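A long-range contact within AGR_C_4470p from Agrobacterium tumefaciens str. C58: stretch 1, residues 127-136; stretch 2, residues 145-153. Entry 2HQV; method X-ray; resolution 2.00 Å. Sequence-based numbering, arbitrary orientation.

Stretch 1 (127-136) DNCAAITFVD
Stretch 2 (145-153) CSVWFMNAA

Two neighbouring antiparallel strands make this contact, their axes 4.4 Å apart at closest approach and their N-to-C directions 151° apart, 29° short of exactly antiparallel. Stretch 1 enters from a 3-10 segment at Asp127 and Asn128; Ala152 and Ala153 lie outside the strand of stretch 2. The register pairs Ala131 with Met150, Ile132 with Phe149, Thr133 with Trp148, Phe134 with Val147, Val135 with Ser146 and Asp136 with Cys145. Extended phi/psi values, such as -111/126 at Thr133 and -99/119 at Trp148, hold through this ladder. Ala130, at -108/-24, departs from them.

Hydrogen bonding follows the antiparallel rule: alternate pairs face each other with both polar groups. Thr133 N to Trp148 O and Trp148 N to Thr133 O are each 2.7 Å, a closed two-bond ring. Val135 N to Ser146 O (2.9 Å) and Ser146 N to Val135 O (3.0 Å) close the next. Toward the other end the pattern shifts by a residue on stretch 1: Met150 N donates to Ala131 O at 2.7 Å, but Met150 O accepts from Ala130 N at 2.8 Å. In the narrow pairs, CA hydrogens approach carbonyls: Phe134 CA, between the rings, is 3.5 Å from Ser146 O, and outside them Ile132 CA is 3.2 Å from Trp148 O and Cys145 CA 3.3 Å from Val135 O.

One face carries Ile132, Phe134, Asp136, Cys145, Val147 and Phe149, and the packing among Ile132, Phe134, Val147 and Phe149 is apolar. Ile132 (chi1 m, chi2 t) lays CG2 over the Phe149 ring, 4.1 Å from its centroid and 11° off the normal, while the same CG2 meets Val147 CG1 at 3.5 Å. Val147 (chi1 t) in turn sets CG2 3.9 Å from Phe134 CD2, with CG1 over a face of that ring. Both phenylalanines take chi1 m, with chi2 of 74° at Phe134 and 64° at Phe149.

The other face carries Ala131, Thr133, Val135, Ser146, Trp148 and Met150. Val135 (chi1 t) places CG2 over the five-membered ring of Trp148 (chi1 m, chi2 36°), 3.6 Å from its centroid, a CH-pi contact. The indole's polar edge is satisfied within its own strand: Trp148 NE1 donates to Ser146 OG at 2.9 Å, with Ser146 at chi1 p. Met150, a selenomethionine with all three chi angles m, sets CB 4.3 Å from Ala131 CB and CG 3.7 Å from Thr133 OG1, then leads its end away.

One water bridges the strands, donating to Val135 O at 3.0 Å and lying 2.8 Å from Ser146 OG.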

# COMPACT_ATOMS: atom_id res chain seq x y z
N ASP A 127 6.28 -10.52 10.68
CA ASP A 127 5.86 -11.88 10.98
C ASP A 127 4.92 -12.48 9.93
O ASP A 127 4.57 -13.65 10.01
CB ASP A 127 5.26 -11.97 12.40
CG ASP A 127 3.87 -11.37 12.51
OD1 ASP A 127 3.41 -10.67 11.58
OD2 ASP A 127 3.24 -11.60 13.56
N ASN A 128 4.54 -11.68 8.94
CA ASN A 128 3.67 -12.15 7.86
C ASN A 128 4.50 -12.66 6.68
O ASN A 128 3.97 -13.26 5.75
CB ASN A 128 2.78 -11.01 7.34
CG ASN A 128 1.46 -10.89 8.09
OD1 ASN A 128 0.56 -10.17 7.65
ND2 ASN A 128 1.34 -11.58 9.22
N CYS A 129 5.81 -12.40 6.72
CA CYS A 129 6.69 -12.79 5.62
C CYS A 129 6.85 -14.30 5.52
O CYS A 129 7.20 -14.98 6.50
CB CYS A 129 8.05 -12.12 5.78
SG CYS A 129 9.18 -12.44 4.40
N ALA A 130 6.60 -14.83 4.33
CA ALA A 130 6.70 -16.26 4.09
C ALA A 130 7.93 -16.58 3.25
O ALA A 130 8.45 -17.70 3.29
CB ALA A 130 5.44 -16.76 3.39
N ALA A 131 8.38 -15.59 2.49
CA ALA A 131 9.54 -15.77 1.62
C ALA A 131 10.01 -14.42 1.11
O ALA A 131 9.29 -13.43 1.18
CB ALA A 131 9.17 -16.68 0.45
N ILE A 132 11.24 -14.39 0.61
CA ILE A 132 11.82 -13.18 0.04
C ILE A 132 12.37 -13.64 -1.30
O ILE A 132 13.31 -14.43 -1.35
CB ILE A 132 12.94 -12.63 0.94
CG1 ILE A 132 12.37 -12.29 2.32
CG2 ILE A 132 13.57 -11.38 0.30
CD1 ILE A 132 13.40 -12.02 3.37
N THR A 133 11.76 -13.16 -2.38
CA THR A 133 12.16 -13.57 -3.72
C THR A 133 12.84 -12.49 -4.55
O THR A 133 12.29 -11.40 -4.74
CB THR A 133 10.93 -14.05 -4.52
OG1 THR A 133 10.19 -14.99 -3.72
CG2 THR A 133 11.37 -14.71 -5.83
N PHE A 134 14.03 -12.83 -5.05
CA PHE A 134 14.81 -11.92 -5.87
C PHE A 134 14.37 -12.16 -7.31
O PHE A 134 14.59 -13.24 -7.87
CB PHE A 134 16.31 -12.23 -5.72
CG PHE A 134 16.82 -12.02 -4.32
CD1 PHE A 134 16.52 -12.93 -3.31
CD2 PHE A 134 17.58 -10.89 -4.01
CE1 PHE A 134 16.97 -12.72 -2.01
CE2 PHE A 134 18.03 -10.67 -2.72
CZ PHE A 134 17.73 -11.58 -1.71
N VAL A 135 13.73 -11.15 -7.90
CA VAL A 135 13.22 -11.24 -9.27
C VAL A 135 14.10 -10.48 -10.25
O VAL A 135 14.29 -9.27 -10.14
CB VAL A 135 11.77 -10.71 -9.32
CG1 VAL A 135 11.18 -10.89 -10.71
CG2 VAL A 135 10.92 -11.45 -8.28
N ASP A 136 14.64 -11.21 -11.22
CA ASP A 136 15.54 -10.66 -12.23
C ASP A 136 14.97 -11.08 -13.59
O ASP A 136 15.21 -12.19 -14.05
CB ASP A 136 16.94 -11.26 -12.02
CG ASP A 136 17.96 -10.77 -13.04
OD1 ASP A 136 17.56 -10.15 -14.05
OD2 ASP A 136 19.17 -11.02 -12.83
N CYS A 145 15.43 -5.63 -11.83
CA CYS A 145 15.88 -6.37 -10.65
C CYS A 145 15.21 -5.83 -9.39
O CYS A 145 15.29 -4.64 -9.10
CB CYS A 145 17.39 -6.27 -10.53
SG CYS A 145 18.31 -7.03 -11.91
N SER A 146 14.56 -6.71 -8.64
CA SER A 146 13.87 -6.29 -7.42
C SER A 146 13.84 -7.40 -6.38
O SER A 146 14.08 -8.57 -6.69
CB SER A 146 12.45 -5.84 -7.76
OG SER A 146 11.75 -6.85 -8.48
N VAL A 147 13.55 -7.02 -5.14
CA VAL A 147 13.47 -7.97 -4.05
C VAL A 147 12.04 -7.93 -3.51
O VAL A 147 11.58 -6.91 -3.00
CB VAL A 147 14.47 -7.62 -2.93
CG1 VAL A 147 14.44 -8.71 -1.85
CG2 VAL A 147 15.87 -7.47 -3.51
N TRP A 148 11.35 -9.06 -3.66
CA TRP A 148 9.96 -9.18 -3.23
C TRP A 148 9.81 -9.86 -1.87
O TRP A 148 10.19 -11.02 -1.70
CB TRP A 148 9.18 -10.01 -4.25
CG TRP A 148 9.03 -9.39 -5.62
CD1 TRP A 148 9.95 -8.62 -6.28
CD2 TRP A 148 7.91 -9.53 -6.50
NE1 TRP A 148 9.46 -8.27 -7.52
CE2 TRP A 148 8.22 -8.82 -7.68
CE3 TRP A 148 6.67 -10.19 -6.41
CZ2 TRP A 148 7.34 -8.75 -8.77
CZ3 TRP A 148 5.80 -10.12 -7.49
CH2 TRP A 148 6.13 -9.40 -8.65
N PHE A 149 9.24 -9.16 -0.90
CA PHE A 149 9.00 -9.76 0.40
C PHE A 149 7.57 -10.31 0.28
O PHE A 149 6.61 -9.55 0.19
CB PHE A 149 9.12 -8.72 1.51
CG PHE A 149 10.55 -8.35 1.83
CD1 PHE A 149 11.34 -7.74 0.87
CD2 PHE A 149 11.11 -8.69 3.06
CE1 PHE A 149 12.69 -7.46 1.12
CE2 PHE A 149 12.46 -8.42 3.32
CZ PHE A 149 13.25 -7.80 2.35
N MSE A 150 7.46 -11.64 0.23
CA MSE A 150 6.17 -12.32 0.07
C MSE A 150 5.46 -12.64 1.37
O MSE A 150 6.09 -12.89 2.40
CB MSE A 150 6.36 -13.64 -0.68
CG MSE A 150 7.29 -13.59 -1.88
SE MSE A 150 6.66 -12.42 -3.26
CE MSE A 150 4.93 -13.24 -3.64
N ASN A 151 4.13 -12.63 1.33
CA ASN A 151 3.33 -12.98 2.50
C ASN A 151 2.90 -14.44 2.36
O ASN A 151 3.22 -15.10 1.37
CB ASN A 151 2.10 -12.07 2.64
CG ASN A 151 1.22 -12.08 1.40
OD1 ASN A 151 0.99 -13.12 0.79
ND2 ASN A 151 0.70 -10.91 1.04
N ALA A 152 2.16 -14.95 3.34
CA ALA A 152 1.71 -16.34 3.31
C ALA A 152 0.72 -16.62 2.19
O ALA A 152 0.56 -17.77 1.77
CB ALA A 152 1.10 -16.72 4.66
N ALA A 153 0.08 -15.58 1.68
CA ALA A 153 -0.89 -15.74 0.60
C ALA A 153 -0.28 -15.68 -0.80
O ALA A 153 -1.00 -15.62 -1.80
CB ALA A 153 -1.99 -14.71 0.73
O HOH W 1 12.28 -7.23 -11.18